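Local atomic coordinates of uncharacterized protein (Neisseria gonorrhoeae, PDB entry 5V77), a protein that is of unknown function, belongs to the NGO_1070-like family and folds as an all-beta, curled antiparallel sheet found here as two subunits. Residues A[20-25]-A[31-36]; A[47-52]-A[89-94]; A[73-78]-A[97-102]. One frame throughout, in Å; residues are numbered along the deposited sequence. Where two conformers were deposited one is given.

Contact 1. Residues A[20-25]-A[31-36]; sequences YEIIFS and LTLSFT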
# COMPACT_ATOMS: atom_id res chain seq x y z
N TYR A 20 1.44 -7.00 -10.90
CA TYR A 20 2.66 -7.57 -10.36
C TYR A 20 3.41 -6.63 -9.42
O TYR A 20 4.39 -7.07 -8.81
CB TYR A 20 3.62 -8.03 -11.49
CG TYR A 20 4.24 -6.93 -12.33
CD1 TYR A 20 3.65 -6.50 -13.52
CD2 TYR A 20 5.44 -6.33 -11.95
CE1 TYR A 20 4.23 -5.49 -14.29
CE2 TYR A 20 6.03 -5.33 -12.71
CZ TYR A 20 5.42 -4.91 -13.89
OH TYR A 20 6.00 -3.92 -14.66
N GLU A 21 2.98 -5.38 -9.26
CA GLU A 21 3.63 -4.54 -8.27
C GLU A 21 2.78 -3.32 -7.97
O GLU A 21 1.96 -2.87 -8.78
CB GLU A 21 5.02 -4.10 -8.74
CG GLU A 21 4.96 -3.22 -9.94
CD GLU A 21 6.32 -2.74 -10.37
OE1 GLU A 21 7.33 -3.34 -9.94
OE2 GLU A 21 6.39 -1.78 -11.15
N ILE A 22 3.03 -2.76 -6.79
CA ILE A 22 2.37 -1.56 -6.29
C ILE A 22 3.47 -0.70 -5.70
O ILE A 22 4.14 -1.13 -4.76
CB ILE A 22 1.31 -1.88 -5.22
CG1 ILE A 22 0.21 -2.80 -5.79
CG2 ILE A 22 0.71 -0.60 -4.66
CD1 ILE A 22 -0.74 -3.31 -4.72
N ILE A 23 3.71 0.47 -6.28
CA ILE A 23 4.94 1.22 -6.02
C ILE A 23 4.61 2.64 -5.61
O ILE A 23 3.91 3.35 -6.33
CB ILE A 23 5.84 1.24 -7.27
CG1 ILE A 23 6.19 -0.20 -7.67
CG2 ILE A 23 7.06 2.11 -7.05
CD1 ILE A 23 7.06 -0.92 -6.65
N PHE A 24 5.17 3.09 -4.48
CA PHE A 24 5.08 4.50 -4.11
C PHE A 24 6.10 5.32 -4.89
O PHE A 24 7.25 4.91 -5.05
CB PHE A 24 5.36 4.67 -2.60
CG PHE A 24 4.20 4.34 -1.71
CD1 PHE A 24 3.23 5.30 -1.45
CD2 PHE A 24 4.10 3.10 -1.11
CE1 PHE A 24 2.15 5.01 -0.62
CE2 PHE A 24 3.02 2.80 -0.28
CZ PHE A 24 2.05 3.77 -0.03
N SER A 25 5.70 6.53 -5.32
CA SER A 25 6.62 7.49 -5.94
C SER A 25 6.21 8.91 -5.57
O SER A 25 5.24 9.13 -4.84
CB SER A 25 6.69 7.35 -7.47
OG SER A 25 5.48 7.71 -8.11
N LEU A 31 0.84 6.44 -6.12
CA LEU A 31 0.91 4.98 -6.20
C LEU A 31 0.76 4.56 -7.66
O LEU A 31 -0.18 5.00 -8.34
CB LEU A 31 -0.19 4.32 -5.37
CG LEU A 31 0.12 4.18 -3.88
CD1 LEU A 31 -1.14 3.78 -3.16
CD2 LEU A 31 1.21 3.12 -3.68
N THR A 32 1.66 3.69 -8.12
CA THR A 32 1.55 3.16 -9.47
C THR A 32 1.40 1.65 -9.39
O THR A 32 2.18 0.97 -8.70
CB THR A 32 2.77 3.54 -10.33
OG1 THR A 32 2.89 4.97 -10.35
CG2 THR A 32 2.59 3.04 -11.79
N LEU A 33 0.39 1.14 -10.07
CA LEU A 33 0.14 -0.29 -10.18
C LEU A 33 0.56 -0.72 -11.58
O LEU A 33 0.16 -0.08 -12.55
CB LEU A 33 -1.35 -0.58 -9.95
CG LEU A 33 -1.85 -0.68 -8.51
CD1 LEU A 33 -1.64 0.64 -7.77
CD2 LEU A 33 -3.34 -1.03 -8.50
N SER A 34 1.37 -1.78 -11.68
CA SER A 34 1.86 -2.21 -12.98
C SER A 34 1.35 -3.60 -13.31
O SER A 34 1.22 -4.45 -12.42
CB SER A 34 3.38 -2.19 -13.04
OG SER A 34 3.84 -0.85 -12.91
N PHE A 35 1.12 -3.83 -14.61
CA PHE A 35 0.38 -5.00 -15.08
C PHE A 35 1.07 -5.63 -16.28
O PHE A 35 1.67 -4.93 -17.10
CB PHE A 35 -1.04 -4.62 -15.51
CG PHE A 35 -1.85 -3.96 -14.43
CD1 PHE A 35 -1.76 -2.58 -14.23
CD2 PHE A 35 -2.71 -4.71 -13.63
CE1 PHE A 35 -2.51 -1.95 -13.23
CE2 PHE A 35 -3.47 -4.10 -12.64
CZ PHE A 35 -3.37 -2.72 -12.43
N THR A 36 0.96 -6.95 -16.37
CA THR A 36 1.22 -7.70 -17.60
C THR A 36 -0.09 -8.16 -18.21
O THR A 36 -1.15 -8.13 -17.57
CB THR A 36 2.11 -8.93 -17.32
OG1 THR A 36 1.45 -9.79 -16.38
CG2 THR A 36 3.47 -8.51 -16.77
O HOH W 1 4.44 0.13 -10.57
O HOH W 2 4.56 5.34 -8.32
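A beta hairpin built from strands 17-25 and 30-37 brings Phe24 beside Leu31 on its buried side, where methyl CD2 of Leu31 sits 3.5 Å from the centroid of the Phe24 ring. The methyl lies 4° off the ring normal, a CH-pi contact over the middle of the face. Ile22 continues the apolar row: its CG2 branch meets the same Leu31 CD2 at 3.9 Å, while its CG1 lies alongside Leu33 CG. Branched aliphatic chains and a phenyl ring suit this side, which faces the protein interior and, at Ile22 and Phe24, also packs on the second subunit. The hairpin is antiparallel, its short segments running at 157° to each other. Ile23 and Thr32 form a hydrogen-bonded pair, with two backbone bonds of 2.9 Å, Ile23 N to Thr32 O and Thr32 N to Ile23 O. At the Tyr20 end of the hairpin, Tyr20 N donates to Ser34 O at 3.0 Å. On the other side the residues are mostly polar, and two waters join the strands. One donates to Glu21 OE2 and Thr32 O and is also hydrogen-bonded to Ser34 OG, at 2.6 Å; the second donates to Ile23 O and bonds the hydroxyls of Ser25 and Thr32. Short hydroxyl side chains keep their oxygens close to the backbone, so each can share a water with a carbonyl oxygen. Tyr20 CG stands between its backbone N and carbonyl carbon (chi1 69°), which turns the ring across onto the partner strand, with CZ 3.5 Å from Ser34 CB and CD1 3.8 Å from Thr36 CG2.

Contact 2. Residues A[47-52]-A[89-94]; sequences IKCSNI and SEIIID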
# COMPACT_ATOMS: atom_id res chain seq x y z
N ILE A 47 -1.53 1.85 -13.93
CA ILE A 47 -2.50 2.83 -13.42
C ILE A 47 -1.77 3.68 -12.41
O ILE A 47 -1.21 3.16 -11.43
CB ILE A 47 -3.72 2.15 -12.78
CG1 ILE A 47 -4.47 1.33 -13.83
CG2 ILE A 47 -4.63 3.20 -12.14
CD1 ILE A 47 -5.53 0.41 -13.21
N LYS A 48 -1.79 4.99 -12.62
CA LYS A 48 -1.08 5.94 -11.77
C LYS A 48 -2.09 6.73 -10.94
O LYS A 48 -2.96 7.41 -11.50
CB LYS A 48 -0.23 6.88 -12.62
CG LYS A 48 0.56 7.94 -11.81
CD LYS A 48 1.28 8.88 -12.79
CE LYS A 48 1.90 10.08 -12.10
NZ LYS A 48 2.67 10.93 -13.08
N CYS A 49 -1.99 6.63 -9.62
CA CYS A 49 -2.91 7.28 -8.69
C CYS A 49 -2.15 8.42 -8.05
O CYS A 49 -1.29 8.19 -7.20
CB CYS A 49 -3.42 6.28 -7.66
SG CYS A 49 -4.22 4.81 -8.44
N SER A 50 -2.43 9.66 -8.46
CA SER A 50 -1.65 10.81 -8.01
C SER A 50 -2.36 11.57 -6.89
O SER A 50 -3.55 11.89 -7.01
CB SER A 50 -1.35 11.78 -9.16
OG SER A 50 -0.64 11.11 -10.18
N ASN A 51 -1.60 11.90 -5.83
CA ASN A 51 -2.10 12.57 -4.64
C ASN A 51 -3.08 11.65 -3.93
O ASN A 51 -4.30 11.83 -3.98
CB ASN A 51 -2.71 13.95 -4.99
CG ASN A 51 -1.66 14.91 -5.47
OD1 ASN A 51 -0.46 14.64 -5.33
ND2 ASN A 51 -2.08 16.01 -6.08
N ILE A 52 -2.52 10.66 -3.24
CA ILE A 52 -3.30 9.60 -2.63
C ILE A 52 -4.16 10.15 -1.51
O ILE A 52 -3.70 10.92 -0.66
CB ILE A 52 -2.37 8.51 -2.10
CG1 ILE A 52 -1.61 7.89 -3.27
CG2 ILE A 52 -3.16 7.45 -1.31
CD1 ILE A 52 -2.47 7.15 -4.21
N SER A 89 -10.84 10.47 -7.86
CA SER A 89 -11.27 9.23 -8.48
C SER A 89 -10.88 8.05 -7.59
O SER A 89 -10.04 8.18 -6.69
CB SER A 89 -10.68 9.07 -9.89
OG SER A 89 -11.16 10.09 -10.76
N GLU A 90 -11.48 6.90 -7.86
CA GLU A 90 -11.24 5.69 -7.08
C GLU A 90 -11.21 4.49 -8.00
O GLU A 90 -12.04 4.37 -8.90
CB GLU A 90 -12.34 5.51 -6.01
CG GLU A 90 -12.10 4.34 -5.07
CD GLU A 90 -13.24 4.15 -4.08
OE1 GLU A 90 -14.19 4.94 -4.14
OE2 GLU A 90 -13.17 3.23 -3.24
N ILE A 91 -10.24 3.59 -7.79
CA ILE A 91 -10.26 2.29 -8.45
C ILE A 91 -10.58 1.24 -7.39
O ILE A 91 -10.16 1.35 -6.24
CB ILE A 91 -8.96 1.94 -9.18
CG1 ILE A 91 -7.73 2.14 -8.29
CG2 ILE A 91 -8.84 2.73 -10.48
CD1 ILE A 91 -6.48 1.51 -8.89
N ILE A 92 -11.33 0.22 -7.80
CA ILE A 92 -11.64 -0.91 -6.94
C ILE A 92 -11.27 -2.19 -7.67
O ILE A 92 -11.71 -2.41 -8.80
CB ILE A 92 -13.12 -0.93 -6.51
CG1 ILE A 92 -13.44 0.33 -5.71
CG2 ILE A 92 -13.40 -2.18 -5.68
CD1 ILE A 92 -14.86 0.39 -5.23
N ILE A 93 -10.45 -3.02 -7.03
CA ILE A 93 -10.11 -4.34 -7.52
C ILE A 93 -10.72 -5.34 -6.55
O ILE A 93 -10.42 -5.30 -5.35
CB ILE A 93 -8.59 -4.53 -7.60
CG1 ILE A 93 -7.97 -3.54 -8.60
CG2 ILE A 93 -8.26 -5.98 -7.94
CD1 ILE A 93 -6.46 -3.43 -8.49
N ASP A 94 -11.58 -6.22 -7.05
CA ASP A 94 -12.26 -7.18 -6.17
C ASP A 94 -12.09 -8.57 -6.78
O ASP A 94 -12.83 -8.95 -7.69
CB ASP A 94 -13.73 -6.80 -6.01
CG ASP A 94 -14.44 -7.62 -4.93
OD1 ASP A 94 -13.96 -8.73 -4.58
OD2 ASP A 94 -15.49 -7.17 -4.44
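Ile47, first in the 47-52 segment, meets Ile91 through one methyl each: CG2 of Ile47 lies 4.1 Å from CD1 of Ile91. The two side chains run antiparallel alongside each other, and in both residues the bond from CA to CB is directed at the other strand. Two residues on, Cys49 returns to the same side, as alternation along a strand requires, and its SG comes within 4.0 Å of the same Ile91 CD1. One methyl thus rests against both a branched hydrocarbon and a thiol sulfur. Ile91 delivers it with CG1 between the backbone N and carbonyl carbon (chi1 50°), and with the rest of the chain extended (chi2 167°). The chain bends sharply at Asn51, and Ile52 continues into a different part of strand 43-58, where its carbonyl oxygen accepts hydrogen bonds from Tyr65 and Thr59 of the second subunit. Around the three touching residues, Ile80, Leu82 and Ala103 add further apolar surface in the interior of the curled sheet. All three touching residues are buried, and what joins them is dispersion and the exclusion of water; the small, weakly polar thiol suits this apolar setting, its sulfur packing on the methyl without calling for a polar partner across the contact.

Contact 3. Residues A[73-78]-A[97-102]; sequences FPLFIP and IIIKIS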
# COMPACT_ATOMS: atom_id res chain seq x y z
N PHE A 73 1.04 -11.44 -5.53
CA PHE A 73 1.51 -11.21 -6.89
C PHE A 73 2.03 -12.50 -7.50
O PHE A 73 2.70 -13.28 -6.82
CB PHE A 73 2.63 -10.17 -6.92
CG PHE A 73 2.27 -8.84 -6.32
CD1 PHE A 73 1.02 -8.27 -6.53
CD2 PHE A 73 3.19 -8.15 -5.56
CE1 PHE A 73 0.70 -7.03 -5.98
CE2 PHE A 73 2.88 -6.91 -5.00
CZ PHE A 73 1.64 -6.35 -5.19
N PRO A 74 1.76 -12.76 -8.79
CA PRO A 74 0.96 -11.93 -9.70
C PRO A 74 -0.52 -12.08 -9.40
O PRO A 74 -0.96 -13.18 -9.09
CB PRO A 74 1.30 -12.49 -11.10
CG PRO A 74 2.42 -13.46 -10.90
CD PRO A 74 2.33 -13.93 -9.48
N LEU A 75 -1.27 -11.00 -9.47
CA LEU A 75 -2.69 -11.04 -9.14
C LEU A 75 -3.49 -10.90 -10.43
O LEU A 75 -3.53 -9.83 -11.03
CB LEU A 75 -3.03 -9.93 -8.15
CG LEU A 75 -4.46 -9.82 -7.62
CD1 LEU A 75 -4.78 -11.02 -6.73
CD2 LEU A 75 -4.66 -8.51 -6.86
N PHE A 76 -4.17 -11.96 -10.83
CA PHE A 76 -4.95 -11.91 -12.06
C PHE A 76 -6.29 -11.23 -11.81
O PHE A 76 -6.99 -11.55 -10.85
CB PHE A 76 -5.10 -13.33 -12.62
CG PHE A 76 -3.78 -14.04 -12.78
CD1 PHE A 76 -3.51 -15.22 -12.11
CD2 PHE A 76 -2.78 -13.48 -13.57
CE1 PHE A 76 -2.29 -15.85 -12.26
CE2 PHE A 76 -1.56 -14.10 -13.72
CZ PHE A 76 -1.32 -15.29 -13.06
N ILE A 77 -6.63 -10.26 -12.67
CA ILE A 77 -7.77 -9.38 -12.46
C ILE A 77 -8.64 -9.40 -13.71
O ILE A 77 -8.18 -9.02 -14.79
CB ILE A 77 -7.31 -7.94 -12.15
CG1 ILE A 77 -6.49 -7.89 -10.86
CG2 ILE A 77 -8.51 -7.01 -12.05
CD1 ILE A 77 -5.83 -6.54 -10.63
N PRO A 78 -9.91 -9.82 -13.60
CA PRO A 78 -10.81 -9.71 -14.76
C PRO A 78 -11.00 -8.29 -15.27
O PRO A 78 -11.02 -8.07 -16.48
CB PRO A 78 -12.13 -10.30 -14.23
CG PRO A 78 -11.70 -11.21 -13.10
CD PRO A 78 -10.54 -10.51 -12.47
N ILE A 97 -9.23 -11.10 -2.85
CA ILE A 97 -8.48 -9.97 -2.33
C ILE A 97 -9.13 -8.69 -2.84
O ILE A 97 -9.62 -8.64 -3.97
CB ILE A 97 -7.01 -10.10 -2.78
CG1 ILE A 97 -6.36 -11.29 -2.07
CG2 ILE A 97 -6.24 -8.81 -2.56
CD1 ILE A 97 -5.39 -12.03 -2.93
N ILE A 98 -9.18 -7.66 -2.00
CA ILE A 98 -9.77 -6.38 -2.37
C ILE A 98 -8.72 -5.28 -2.23
O ILE A 98 -8.03 -5.19 -1.20
CB ILE A 98 -11.01 -6.06 -1.51
CG1 ILE A 98 -12.10 -7.10 -1.80
CG2 ILE A 98 -11.51 -4.65 -1.79
CD1 ILE A 98 -13.46 -6.75 -1.27
N ILE A 99 -8.61 -4.44 -3.26
CA ILE A 99 -7.75 -3.27 -3.25
C ILE A 99 -8.60 -2.07 -3.65
O ILE A 99 -9.28 -2.10 -4.68
CB ILE A 99 -6.55 -3.42 -4.22
CG1 ILE A 99 -5.62 -4.53 -3.74
CG2 ILE A 99 -5.78 -2.07 -4.32
CD1 ILE A 99 -4.67 -5.05 -4.82
N LYS A 100 -8.56 -1.01 -2.83
CA LYS A 100 -9.27 0.23 -3.13
C LYS A 100 -8.28 1.37 -3.02
O LYS A 100 -7.54 1.45 -2.03
CB LYS A 100 -10.43 0.48 -2.16
CG LYS A 100 -11.59 -0.51 -2.22
CD LYS A 100 -12.75 -0.00 -1.37
CE LYS A 100 -13.92 -0.98 -1.35
NZ LYS A 100 -15.04 -0.49 -0.49
N ILE A 101 -8.24 2.24 -4.02
CA ILE A 101 -7.36 3.41 -3.97
C ILE A 101 -8.16 4.61 -4.41
O ILE A 101 -8.77 4.59 -5.49
CB ILE A 101 -6.13 3.27 -4.88
CG1 ILE A 101 -5.34 2.01 -4.51
CG2 ILE A 101 -5.23 4.51 -4.71
CD1 ILE A 101 -4.19 1.68 -5.46
N SER A 102 -8.14 5.67 -3.60
CA SER A 102 -8.71 6.96 -3.94
C SER A 102 -7.58 7.97 -4.06
O SER A 102 -6.66 7.98 -3.24
CB SER A 102 -9.72 7.43 -2.88
OG SER A 102 -10.89 6.63 -2.91
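Leu75 faces Ile97 and Ile99 across the interior of the protein, and it gives one methyl to each. The apolar contacts are just these two. CD1 of Leu75 lies 4.0 Å from CD1 of Ile97, the side chains crossing at a slant, and CD2 of Leu75 lies 4.0 Å from CD1 of Ile99, where the two chains reach for each other tip to tip. The fork at CG is what makes leucine apt here: it ends in two methyls that can serve neighbouring targets, while each isoleucine brings the single methyl at the end of its longer branch. Leu75 extends its CG opposite the backbone N (chi1 -177°), which carries the fork out from the strand toward both isoleucines. Ile97, just before the strand, and Ile99 within it both direct the bond from CA to CB at the segment of Leu75. The CA atoms of Leu75 and Ile97 are 9.0 Å apart, a separation bridged wholly by side chains.

Backbone hydrogen bonding goes to other partners: Leu75 pairs with Leu19, Ile77 with Val17 and Ile99 with Ile93, while Phe73 is bonded through its main chain to the second subunit. A cis peptide bond precedes Pro74, just before strand 75-77 of the segment begins.

Strand 75-84 lies between strands 17-25 and 89-94 in the curled antiparallel sheet, and strand 89-94 in turn separates it from strand 98-103. Leu75 and the two isoleucines meet across the interior of this curled sheet, with Leu57 of strand 43-58 packing on both isoleucines, Val95 touching Leu75, and Phe62 and Val63 covering Ile97.

How the contacts relate
The three contacts lie at mutual centre-to-centre distances of about 11 Å; contacts 2 and 3 and the Ile22, Phe24, Leu31 and Leu33 side of contact 1 face the interior. Contact 1 passes into contact 2 through strands 30-37 and 43-58: Leu31 O and Cys49 N lie 2.7 Å apart, a probable hydrogen bond. The segments of contacts 2 and 3 alternate along the chain and meet at Ile93 N and Ile99 O, a probable hydrogen bond of 2.8 Å. Contact 3 reaches contact 1 by packing, with Leu33 CD1 3.6 Å from Ile101 CD1. Strand pairings run round from 17-25 through 30-37, 43-58, 98-103 and 89-94 to 75-84 and back, a barrel-like closure. A sulfate, probably from crystallisation, lies about 4 Å from the Phe24 side chain.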